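PDB 6FU9: NBS-LRR class disease resistance protein, which probably acts as an intracellular immune receptor of rice, its small ferredoxin-like domain of the heavy-metal-associated type serving to recognise a pathogen effector. Local coordinates for residues M25-V28 against A29-G33. Sequence-based numbering, arbitrary orientation.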
loop_
_atom_site.group_PDB
_atom_site.type_symbol
_atom_site.label_atom_id
_atom_site.label_comp_id
_atom_site.label_asym_id
_atom_site.label_seq_id
_atom_site.Cartn_x
_atom_site.Cartn_y
_atom_site.Cartn_z
ATOM N N MET A 25 -11.942 -6.098 7.768
ATOM C CA MET A 25 -12.036 -4.722 8.209
ATOM C C MET A 25 -12.455 -4.672 9.691
ATOM O O MET A 25 -11.949 -3.833 10.445
ATOM C CB MET A 25 -12.839 -3.798 7.239
ATOM C CG MET A 25 -12.075 -3.094 5.959
ATOM S SD MET A 25 -13.255 -2.169 5.094
ATOM C CE MET A 25 -14.524 -3.375 4.663
ATOM N N SER A 26 -13.347 -5.554 10.128
ATOM C CA SER A 26 -13.779 -5.580 11.499
ATOM C C SER A 26 -12.634 -5.951 12.464
ATOM O O SER A 26 -12.469 -5.342 13.522
ATOM C CB SER A 26 -14.938 -6.559 11.635
ATOM O OG SER A 26 -15.434 -6.456 12.928
ATOM N N LEU A 27 -11.896 -6.976 12.101
ATOM C CA LEU A 27 -10.747 -7.410 12.908
ATOM C C LEU A 27 -9.714 -6.298 13.027
ATOM O O LEU A 27 -9.268 -5.986 14.131
ATOM C CB LEU A 27 -10.128 -8.655 12.299
ATOM C CG LEU A 27 -8.983 -9.329 13.034
ATOM C CD1 LEU A 27 -8.907 -10.760 12.468
ATOM C CD2 LEU A 27 -7.698 -8.641 12.821
ATOM N N VAL A 28 -9.397 -5.666 11.929
ATOM C CA VAL A 28 -8.420 -4.591 11.971
ATOM C C VAL A 28 -8.915 -3.433 12.759
ATOM O O VAL A 28 -8.175 -2.866 13.609
ATOM C CB VAL A 28 -7.996 -4.197 10.539
ATOM C CG1 VAL A 28 -7.023 -3.018 10.575
ATOM C CG2 VAL A 28 -7.357 -5.322 9.806
ATOM N N ALA A 29 -10.151 -3.012 12.571
ATOM C CA ALA A 29 -10.696 -1.892 13.303
ATOM C C ALA A 29 -10.755 -2.119 14.822
ATOM O O ALA A 29 -10.763 -1.159 15.582
ATOM C CB ALA A 29 -12.043 -1.497 12.719
ATOM N N SER A 30 -10.822 -3.368 15.215
ATOM C CA SER A 30 -10.830 -3.675 16.643
ATOM C C SER A 30 -9.446 -3.817 17.270
ATOM O O SER A 30 -9.347 -4.063 18.444
ATOM C CB SER A 30 -11.674 -4.908 16.980
ATOM O OG SER A 30 -13.000 -4.482 17.297
ATOM N N THR A 31 -8.388 -3.606 16.480
ATOM C CA THR A 31 -7.021 -3.758 16.936
ATOM C C THR A 31 -6.538 -2.457 17.565
ATOM O O THR A 31 -6.683 -1.397 17.008
ATOM C CB THR A 31 -6.160 -4.185 15.750
ATOM O OG1 THR A 31 -6.624 -5.446 15.240
ATOM C CG2 THR A 31 -4.728 -4.352 16.130
ATOM N N VAL A 32 -5.865 -2.568 18.738
ATOM C CA VAL A 32 -5.347 -1.401 19.394
ATOM C C VAL A 32 -4.421 -0.638 18.452
ATOM O O VAL A 32 -3.588 -1.229 17.745
ATOM C CB VAL A 32 -4.618 -1.814 20.680
ATOM C CG1 VAL A 32 -3.715 -0.682 21.193
ATOM C CG2 VAL A 32 -5.612 -2.268 21.719
ATOM N N GLY A 33 -4.587 0.678 18.441
ATOM C CA GLY A 33 -3.743 1.568 17.656
ATOM C C GLY A 33 -4.324 1.939 16.300
ATOM O O GLY A 33 -3.786 2.862 15.661
HETATM O O HOH W 1 -14.378 -3.736 15.012
#
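Thr31 sets its first torsion (chi1 -61°) with OG1 beside its own backbone N and CG2 anti to that N, which aims the hydroxyl back at the last turn of the helix and lets it donate to Leu27 O. The bond is 2.9 Å from Thr31 OG1 to Leu27 O, and the hydroxyl lies 30° off the carbonyl plane. Threonine suits the place because its hydroxyl gives Leu27 O a donor where Thr31 N, at a poor angle, makes no such bond.

The same carbonyl also receives a weak bond from Ser30 N, 3.2 Å from Leu27 O, so the side chain of Thr31 supplements a poor backbone partner. Regular helix pairing continues through Ala29 N to Met25 O (2.9 Å, 162° at the hydrogen) and, more bent, Ser30 N to Ser26 O at 3.1 Å. It then tightens to an i to i+3 link, Thr31 N to Val28 O at 3.0 Å, a 3-10-like last turn.

Leu27 turns its CG anti to the backbone N, and its CD2 comes within 4.1 Å of Thr31 OG1, the two side chains crossing at a slant. On the exposed side, Ala29 CB lies 3.3 Å from Met25 O, where a small side chain is enough, and the Ser30 hydroxyl suits the solvent-facing turn; in one of its two conformers, so only tentatively, a water that donates to Ser26 O also meets Ser30 OG.

This is the C-terminal end of helix 18-29, which links strands 7-12 and 34-40 across intervening strand 46-51, the split beta-alpha-beta unit of a ferredoxin-like fold. Leu27 and Thr31 both pack on Leu59 of helix 56-66, Leu27 reaching Leu63 as well, while buried Val28 faces the sheet and rests on Val34 and Val37.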